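Long-range contacts in oxidoreductase, NAD-binding/iron-sulfur cluster-binding protein (Nitratireductor pacificus pht-3B, PDB 6ZXU), which is a catabolic reductive dehalogenase that carries cobalamin and two [4Fe-4S] clusters and probably uses them to remove halogen reductively from its substrates: residues L302-E307 against K559-G564; A423-I428 against P488-A493; L506-G511 against I531-Q536. All coordinates share one frame; numbering follows the deposited sequence.

Interaction 1: L302-E307 against K559-G564; sequences LVVRQE and KVMFNG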
loop_
_atom_site.group_PDB
_atom_site.type_symbol
_atom_site.label_atom_id
_atom_site.label_comp_id
_atom_site.label_asym_id
_atom_site.label_seq_id
_atom_site.Cartn_x
_atom_site.Cartn_y
_atom_site.Cartn_z
ATOM N N LEU A 302 -25.064 1.485 -11.527
ATOM C CA LEU A 302 -25.238 1.344 -12.978
ATOM C C LEU A 302 -23.977 1.568 -13.806
ATOM O O LEU A 302 -23.261 2.527 -13.605
ATOM C CB LEU A 302 -26.303 2.315 -13.433
ATOM C CG LEU A 302 -26.835 2.230 -14.849
ATOM C CD1 LEU A 302 -27.432 0.866 -15.159
ATOM C CD2 LEU A 302 -27.877 3.338 -14.967
ATOM N N VAL A 303 -23.648 0.622 -14.673
ATOM C CA VAL A 303 -22.537 0.741 -15.635
ATOM C C VAL A 303 -23.156 0.519 -17.043
ATOM O O VAL A 303 -23.752 -0.542 -17.335
ATOM C CB VAL A 303 -21.440 -0.305 -15.360
ATOM C CG1 VAL A 303 -20.306 -0.226 -16.380
ATOM C CG2 VAL A 303 -20.905 -0.127 -13.949
ATOM N N VAL A 304 -23.060 1.528 -17.875
ATOM C CA VAL A 304 -23.609 1.443 -19.268
ATOM C C VAL A 304 -22.408 1.459 -20.204
ATOM O O VAL A 304 -21.974 2.514 -20.651
ATOM C CB VAL A 304 -24.548 2.633 -19.533
ATOM C CG1 VAL A 304 -25.231 2.453 -20.911
ATOM C CG2 VAL A 304 -25.590 2.762 -18.414
ATOM N N ARG A 305 -21.892 0.269 -20.517
ATOM C CA ARG A 305 -20.644 0.170 -21.238
ATOM C C ARG A 305 -20.683 0.841 -22.600
ATOM O O ARG A 305 -19.690 1.480 -23.023
ATOM C CB ARG A 305 -20.263 -1.264 -21.437
ATOM C CG ARG A 305 -19.861 -1.963 -20.167
ATOM C CD ARG A 305 -19.830 -3.450 -20.404
ATOM N NE ARG A 305 -19.151 -4.081 -19.325
ATOM C CZ ARG A 305 -19.673 -4.228 -18.116
ATOM N NH1 ARG A 305 -20.885 -3.760 -17.802
ATOM N NH2 ARG A 305 -18.926 -4.789 -17.200
ATOM N N GLN A 306 -21.824 0.773 -23.301
ATOM C CA GLN A 306 -21.885 1.411 -24.618
ATOM C C GLN A 306 -21.831 2.918 -24.547
ATOM O O GLN A 306 -21.578 3.551 -25.554
ATOM C CB GLN A 306 -23.125 0.979 -25.390
ATOM C CG GLN A 306 -23.028 -0.430 -25.837
ATOM C CD GLN A 306 -24.265 -0.823 -26.671
ATOM O OE1 GLN A 306 -25.269 -1.217 -26.127
ATOM N NE2 GLN A 306 -24.204 -0.571 -27.911
ATOM N N GLU A 307 -22.003 3.514 -23.364
ATOM C CA GLU A 307 -21.960 4.956 -23.243
ATOM C C GLU A 307 -20.662 5.483 -22.563
ATOM O O GLU A 307 -20.553 6.666 -22.300
ATOM C CB GLU A 307 -23.159 5.431 -22.481
ATOM C CG GLU A 307 -24.466 5.139 -23.222
ATOM C CD GLU A 307 -25.769 5.575 -22.462
ATOM O OE1 GLU A 307 -26.923 5.042 -22.747
ATOM O OE2 GLU A 307 -25.654 6.442 -21.528
ATOM N N LYS A 559 -26.014 10.385 -5.995
ATOM C CA LYS A 559 -25.237 9.906 -7.109
ATOM C C LYS A 559 -25.769 10.530 -8.414
ATOM O O LYS A 559 -26.941 10.865 -8.532
ATOM C CB LYS A 559 -25.269 8.402 -7.194
ATOM C CG LYS A 559 -24.412 7.716 -6.143
ATOM C CD LYS A 559 -24.594 6.202 -6.141
ATOM C CE LYS A 559 -25.813 5.847 -5.321
ATOM N NZ LYS A 559 -26.072 4.395 -5.407
ATOM N N VAL A 560 -24.888 10.691 -9.385
ATOM C CA VAL A 560 -25.173 11.205 -10.702
ATOM C C VAL A 560 -24.617 10.226 -11.756
ATOM O O VAL A 560 -23.802 9.330 -11.458
ATOM C CB VAL A 560 -24.562 12.611 -10.955
ATOM C CG1 VAL A 560 -25.175 13.638 -10.023
ATOM C CG2 VAL A 560 -23.045 12.648 -10.792
ATOM N N MET A 561 -25.077 10.408 -12.986
ATOM C CA MET A 561 -24.448 9.722 -14.115
ATOM C C MET A 561 -23.269 10.571 -14.572
ATOM O O MET A 561 -23.364 11.799 -14.640
ATOM C CB MET A 561 -25.493 9.563 -15.283
ATOM C CG MET A 561 -26.661 8.639 -14.989
ATOM S SD MET A 561 -26.221 7.043 -14.295
ATOM C CE MET A 561 -25.381 6.289 -15.677
ATOM N N PHE A 562 -22.204 9.897 -14.928
ATOM C CA PHE A 562 -20.963 10.526 -15.356
ATOM C C PHE A 562 -20.339 9.559 -16.352
ATOM O O PHE A 562 -20.021 8.459 -15.983
ATOM C CB PHE A 562 -20.027 10.720 -14.099
ATOM C CG PHE A 562 -18.666 11.277 -14.397
ATOM C CD1 PHE A 562 -17.569 10.449 -14.674
ATOM C CD2 PHE A 562 -18.465 12.639 -14.423
ATOM C CE1 PHE A 562 -16.374 10.980 -15.010
ATOM C CE2 PHE A 562 -17.251 13.172 -14.775
ATOM C CZ PHE A 562 -16.188 12.327 -15.039
ATOM N N ASN A 563 -20.180 9.993 -17.612
ATOM C CA ASN A 563 -19.490 9.250 -18.658
ATOM C C ASN A 563 -19.971 7.832 -18.682
ATOM O O ASN A 563 -19.177 6.887 -18.779
ATOM C CB ASN A 563 -17.976 9.294 -18.490
ATOM C CG ASN A 563 -17.212 8.703 -19.699
ATOM O OD1 ASN A 563 -17.714 8.676 -20.816
ATOM N ND2 ASN A 563 -16.031 8.284 -19.472
ATOM N N GLY A 564 -21.312 7.648 -18.641
ATOM C CA GLY A 564 -21.879 6.327 -18.754
ATOM C C GLY A 564 -22.040 5.470 -17.541
ATOM O O GLY A 564 -22.428 4.330 -17.644
#
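The side chains of L302 and M561 cross obliquely, with CD2 of L302 3.9 Å from CE of M561 and 4.1 Å from its SD. M561 leaves its strand across the line of the contact, but CG sits beside the backbone N (chi1 -67°) and the chain bends again at chi2 and chi3, which carries the methyl over to the leucine. V304 touches the same methyl more loosely, with its CG2 4.5 Å from M561 CE.

V304 mainly meets backbone. Its N donates to O of G564 over 2.9 Å, and its CB rests 3.3 Å from that O. G564, with N563, forms a two-residue hairpin turn of type I' shape. A CB on G564 would run into the carbonyl of N563 and clash with O of E307; instead, CB of E307 packs 4.0 Å from CA of G564. The polar ends turn elsewhere, E307 to R719 in a salt bridge and N563 OD1 to the backbone N of Q309.

The contact thus lays a loop against a hairpin near the cobalamin, which touches V303 and F562. Strand 565-567 is the antiparallel partner of 560-562, while helix 713-721 packs on both segments, with L720 against V304 and E307 and A716 against M561.

Interaction 2: A423-I428 against P488-A493; sequences AVVMLI and PAILMA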
loop_
_atom_site.group_PDB
_atom_site.type_symbol
_atom_site.label_atom_id
_atom_site.label_comp_id
_atom_site.label_asym_id
_atom_site.label_seq_id
_atom_site.Cartn_x
_atom_site.Cartn_y
_atom_site.Cartn_z
ATOM N N ALA A 423 -7.237 -8.418 -16.262
ATOM C CA ALA A 423 -6.631 -7.495 -15.281
ATOM C C ALA A 423 -6.568 -8.220 -13.965
ATOM O O ALA A 423 -7.575 -8.775 -13.493
ATOM C CB ALA A 423 -7.462 -6.227 -15.118
ATOM N N VAL A 424 -5.374 -8.324 -13.425
ATOM C CA VAL A 424 -5.163 -8.813 -12.065
ATOM C C VAL A 424 -4.993 -7.569 -11.177
ATOM O O VAL A 424 -4.168 -6.715 -11.417
ATOM C CB VAL A 424 -3.940 -9.698 -11.953
ATOM C CG1 VAL A 424 -3.790 -10.254 -10.517
ATOM C CG2 VAL A 424 -4.082 -10.824 -12.971
ATOM N N VAL A 425 -5.905 -7.439 -10.213
ATOM C CA VAL A 425 -6.005 -6.278 -9.370
ATOM C C VAL A 425 -5.622 -6.704 -7.956
ATOM O O VAL A 425 -6.154 -7.670 -7.385
ATOM C CB VAL A 425 -7.437 -5.739 -9.334
ATOM C CG1 VAL A 425 -7.511 -4.410 -8.610
ATOM C CG2 VAL A 425 -7.939 -5.581 -10.748
ATOM N N MET A 426 -4.720 -5.930 -7.367
ATOM C CA MET A 426 -4.288 -6.183 -5.981
ATOM C C MET A 426 -4.392 -4.936 -5.162
ATOM O O MET A 426 -4.193 -3.851 -5.659
ATOM C CB MET A 426 -2.915 -6.722 -5.954
ATOM C CG MET A 426 -2.909 -8.077 -6.574
ATOM S SD MET A 426 -1.308 -8.814 -6.862
ATOM C CE MET A 426 -0.689 -7.666 -8.119
ATOM N N LEU A 427 -4.835 -5.096 -3.927
ATOM C CA LEU A 427 -4.956 -3.998 -2.969
ATOM C C LEU A 427 -3.854 -4.135 -1.905
ATOM O O LEU A 427 -3.626 -5.216 -1.399
ATOM C CB LEU A 427 -6.288 -3.957 -2.356
ATOM C CG LEU A 427 -7.561 -3.850 -3.179
ATOM C CD1 LEU A 427 -8.768 -3.735 -2.182
ATOM C CD2 LEU A 427 -7.546 -2.649 -4.084
ATOM N N ILE A 428 -3.232 -3.034 -1.601
ATOM C CA ILE A 428 -2.241 -2.881 -0.528
ATOM C C ILE A 428 -2.851 -1.931 0.504
ATOM O O ILE A 428 -3.202 -0.805 0.160
ATOM C CB ILE A 428 -0.922 -2.328 -1.066
ATOM C CG1 ILE A 428 -0.384 -3.132 -2.250
ATOM C CG2 ILE A 428 0.095 -2.258 0.058
ATOM C CD1 ILE A 428 -0.027 -4.547 -1.835
ATOM N N PRO A 488 -12.406 0.970 -12.369
ATOM C CA PRO A 488 -13.413 0.004 -12.859
ATOM C C PRO A 488 -12.944 -1.439 -12.746
ATOM O O PRO A 488 -13.753 -2.322 -12.533
ATOM C CB PRO A 488 -13.563 0.421 -14.305
ATOM C CG PRO A 488 -12.423 1.194 -14.666
ATOM C CD PRO A 488 -11.973 1.891 -13.423
ATOM N N ALA A 489 -11.623 -1.660 -12.802
ATOM C CA ALA A 489 -11.077 -2.976 -12.514
ATOM C C ALA A 489 -11.242 -3.397 -11.068
ATOM O O ALA A 489 -11.611 -4.538 -10.796
ATOM C CB ALA A 489 -9.639 -3.027 -12.944
ATOM N N ILE A 490 -11.047 -2.499 -10.125
ATOM C CA ILE A 490 -11.328 -2.786 -8.704
ATOM C C ILE A 490 -12.815 -3.181 -8.554
ATOM O O ILE A 490 -13.134 -4.143 -7.863
ATOM C CB ILE A 490 -11.001 -1.603 -7.780
ATOM C CG1 ILE A 490 -9.508 -1.280 -7.860
ATOM C CG2 ILE A 490 -11.374 -1.902 -6.355
ATOM C CD1 ILE A 490 -9.226 0.120 -7.324
ATOM N N LEU A 491 -13.702 -2.451 -9.240
ATOM C CA LEU A 491 -15.150 -2.749 -9.155
ATOM C C LEU A 491 -15.482 -4.111 -9.781
ATOM O O LEU A 491 -16.149 -4.911 -9.148
ATOM C CB LEU A 491 -15.922 -1.703 -9.851
ATOM C CG LEU A 491 -17.414 -1.890 -9.740
ATOM C CD1 LEU A 491 -17.951 -1.560 -8.353
ATOM C CD2 LEU A 491 -18.092 -1.006 -10.781
ATOM N N MET A 492 -15.033 -4.341 -10.991
ATOM C CA MET A 492 -15.333 -5.612 -11.722
ATOM C C MET A 492 -14.672 -6.845 -11.130
ATOM O O MET A 492 -15.220 -7.924 -11.170
ATOM C CB MET A 492 -14.970 -5.518 -13.175
ATOM C CG MET A 492 -15.856 -4.573 -14.011
ATOM S SD MET A 492 -17.638 -4.896 -13.716
ATOM C CE MET A 492 -18.044 -3.169 -14.000
ATOM N N ALA A 493 -13.523 -6.677 -10.483
ATOM C CA ALA A 493 -12.827 -7.767 -9.744
ATOM C C ALA A 493 -13.406 -8.050 -8.396
ATOM O O ALA A 493 -12.958 -8.969 -7.738
ATOM C CB ALA A 493 -11.337 -7.449 -9.647
#
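V425 holds CG1 anti to its backbone N (chi1 -172°) and I490 holds its own CG1 beside the backbone N (chi1 -62°), a pairing that brings the two branches to 3.8 Å, V425 CG1 to I490 CG1, with the side chains crossing at about a right angle. This is a helix laid over the face of an antiparallel sheet: the short axes of strand 423-428 and helix 488-492 cross at 92°, 8.6 Å apart. The strand alternates. A423 and V425 point to this helix, whereas M426 points the other way, onto helix 445-469, so the sheet is covered by helices on both faces.

The facing side chains are all apolar, three of them alanines. A423 CB lies 4.4 Å from A489 CB, and L427 reaches in with CD2, 4.5 Å from CG1 of I490. I490 also touches the cobalamin, as do P488 and L491, and S516 of the adjoining strand 514-521, so this helix, packed on the sheet, also lines the cobalamin pocket. At the centre, the other branch of V425 lies against the helix: its CG2 sits 3.8 Å from A489 CB, 4.0 Å from A493 CB and 3.8 Å from the carbonyl O of A489.

Interaction 3: L506-G511 against I531-Q536; sequences LNPFIG and IDFGLQ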
loop_
_atom_site.group_PDB
_atom_site.type_symbol
_atom_site.label_atom_id
_atom_site.label_comp_id
_atom_site.label_asym_id
_atom_site.label_seq_id
_atom_site.Cartn_x
_atom_site.Cartn_y
_atom_site.Cartn_z
ATOM N N LEU A 506 -14.462 1.241 -1.904
ATOM C CA LEU A 506 -14.404 0.865 -0.537
ATOM C C LEU A 506 -14.591 -0.661 -0.386
ATOM O O LEU A 506 -15.498 -1.260 -0.915
ATOM C CB LEU A 506 -15.459 1.660 0.242
ATOM C CG LEU A 506 -15.469 1.682 1.761
ATOM C CD1 LEU A 506 -16.113 2.925 2.219
ATOM C CD2 LEU A 506 -16.156 0.464 2.389
ATOM N N ASN A 507 -13.680 -1.272 0.358
ATOM C CA ASN A 507 -13.604 -2.705 0.611
ATOM C C ASN A 507 -14.246 -3.007 1.964
ATOM O O ASN A 507 -14.131 -2.225 2.901
ATOM C CB ASN A 507 -12.104 -3.147 0.619
ATOM C CG ASN A 507 -11.904 -4.567 1.007
ATOM O OD1 ASN A 507 -11.823 -4.924 2.154
ATOM N ND2 ASN A 507 -11.864 -5.437 -0.001
ATOM N N PRO A 508 -14.975 -4.138 2.103
ATOM C CA PRO A 508 -15.693 -4.343 3.347
ATOM C C PRO A 508 -14.805 -4.651 4.570
ATOM O O PRO A 508 -15.275 -4.578 5.711
ATOM C CB PRO A 508 -16.643 -5.484 3.006
ATOM C CG PRO A 508 -16.023 -6.154 1.848
ATOM C CD PRO A 508 -15.332 -5.094 1.063
ATOM N N PHE A 509 -13.535 -4.944 4.381
ATOM C CA PHE A 509 -12.666 -5.293 5.504
ATOM C C PHE A 509 -11.651 -4.177 5.795
ATOM O O PHE A 509 -11.341 -3.994 6.957
ATOM C CB PHE A 509 -11.932 -6.616 5.249
ATOM C CG PHE A 509 -12.871 -7.776 5.095
ATOM C CD1 PHE A 509 -13.484 -8.304 6.193
ATOM C CD2 PHE A 509 -13.249 -8.240 3.853
ATOM C CE1 PHE A 509 -14.408 -9.324 6.064
ATOM C CE2 PHE A 509 -14.129 -9.302 3.701
ATOM C CZ PHE A 509 -14.738 -9.836 4.783
ATOM N N ILE A 510 -11.064 -3.519 4.803
ATOM C CA ILE A 510 -10.039 -2.445 5.049
ATOM C C ILE A 510 -10.612 -1.079 4.687
ATOM O O ILE A 510 -9.885 -0.097 4.688
ATOM C CB ILE A 510 -8.706 -2.723 4.367
ATOM C CG1 ILE A 510 -8.800 -2.667 2.860
ATOM C CG2 ILE A 510 -8.145 -4.047 4.813
ATOM C CD1 ILE A 510 -7.443 -2.624 2.211
ATOM N N GLY A 511 -11.939 -1.015 4.413
ATOM C CA GLY A 511 -12.528 0.249 4.121
ATOM C C GLY A 511 -11.930 0.891 2.910
ATOM O O GLY A 511 -11.599 0.228 1.922
ATOM N N ILE A 531 -19.140 -7.311 -5.984
ATOM C CA ILE A 531 -19.617 -7.634 -4.619
ATOM C C ILE A 531 -20.725 -6.650 -4.219
ATOM O O ILE A 531 -20.839 -5.557 -4.775
ATOM C CB ILE A 531 -18.499 -7.629 -3.551
ATOM C CG1 ILE A 531 -17.823 -6.304 -3.559
ATOM C CG2 ILE A 531 -17.572 -8.830 -3.766
ATOM C CD1 ILE A 531 -16.768 -6.137 -2.481
ATOM N N ASP A 532 -21.588 -7.106 -3.313
ATOM C CA ASP A 532 -22.662 -6.286 -2.750
ATOM C C ASP A 532 -22.664 -6.454 -1.228
ATOM O O ASP A 532 -23.065 -7.505 -0.737
ATOM C CB ASP A 532 -23.983 -6.663 -3.322
ATOM C CG ASP A 532 -25.155 -5.830 -2.703
ATOM O OD1 ASP A 532 -24.990 -4.836 -1.930
ATOM O OD2 ASP A 532 -26.306 -6.152 -2.983
ATOM N N PHE A 533 -22.176 -5.446 -0.490
ATOM C CA PHE A 533 -22.173 -5.530 0.909
ATOM C C PHE A 533 -23.002 -4.396 1.564
ATOM O O PHE A 533 -22.808 -4.053 2.751
ATOM C CB PHE A 533 -20.783 -5.618 1.510
ATOM C CG PHE A 533 -19.885 -4.420 1.235
ATOM C CD1 PHE A 533 -19.178 -4.325 0.046
ATOM C CD2 PHE A 533 -19.611 -3.501 2.218
ATOM C CE1 PHE A 533 -18.310 -3.286 -0.216
ATOM C CE2 PHE A 533 -18.741 -2.434 1.964
ATOM C CZ PHE A 533 -18.088 -2.307 0.754
ATOM N N GLY A 534 -23.948 -3.888 0.828
ATOM C CA GLY A 534 -24.849 -2.919 1.376
ATOM C C GLY A 534 -24.316 -1.478 1.370
ATOM O O GLY A 534 -24.919 -0.639 1.966
ATOM N N LEU A 535 -23.200 -1.192 0.694
ATOM C CA LEU A 535 -22.554 0.126 0.824
ATOM C C LEU A 535 -23.404 1.226 0.260
ATOM O O LEU A 535 -23.348 2.340 0.764
ATOM C CB LEU A 535 -21.156 0.160 0.237
ATOM C CG LEU A 535 -20.351 1.406 0.544
ATOM C CD1 LEU A 535 -19.991 1.487 2.046
ATOM C CD2 LEU A 535 -19.118 1.449 -0.285
ATOM N N GLN A 536 -24.164 0.982 -0.786
ATOM C CA GLN A 536 -24.984 2.100 -1.383
ATOM C C GLN A 536 -25.920 2.649 -0.356
ATOM O O GLN A 536 -25.939 3.852 -0.077
ATOM C CB GLN A 536 -25.731 1.680 -2.654
ATOM C CG GLN A 536 -24.856 1.134 -3.752
ATOM C CD GLN A 536 -23.671 2.004 -4.004
ATOM O OE1 GLN A 536 -23.810 3.168 -4.430
ATOM N NE2 GLN A 536 -22.448 1.474 -3.739
#
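This is a buried apolar contact, centred on an aromatic ring, between the loop that follows strand 505-506 and the approach to helix 535-540; L506 and P508 meet F533 from different sides. CB of P508 stands over the middle of the ring, 3.7 Å from the centroid and 13° off the normal, a CH-pi contact. L535 CB lies over the opposite face, offset toward the rim. At the edge, CZ of F533 comes 3.3 Å from O of L506 and 3.8 Å from L506 CD2. The ring takes this place with CG between its backbone N and carbonyl carbon (chi1 62°). An alanine at F533 would probably leave a gap between P508 and L535, beside L506, and W597 without its edge-to-face partner.

Beside the ring, CB of L506 packs 3.7 Å from CD2 of L535. OD1 of N507 accepts from N of F509 (2.8 Å), an Asx turn, and from N of I510 (3.1 Å), making an Asx motif. E497 takes bonds from the backbone N of both F533 and L535. L506 touches an iron-sulfur cluster and L535 lies near C539, one of its ligands, so the packing belongs to the cluster site of a ferredoxin-type [4Fe-4S] domain.

How the interactions relate
Interactions 2 and 3 both lie within the long loop of chain closed by interaction 1, one after the other. Their centres are about 14 Å apart, and CD1 of L427 packs 4.2 Å from ND2 of N507. Interaction 1 lies farther out, its centre about 19 Å from that of interaction 2 and 20 Å from that of interaction 3, yet it reaches both: R305 NH2 packs 3.7 Å from M492 CE, and K559 NZ lies 2.8 Å from Q536 OE1, a probable hydrogen bond. All three lie beside cofactors: interactions 1 and 2 contribute residues to the cobalamin pocket, whereas L506 of interaction 3 touches a cluster and lies about 7 Å from the cobalamin.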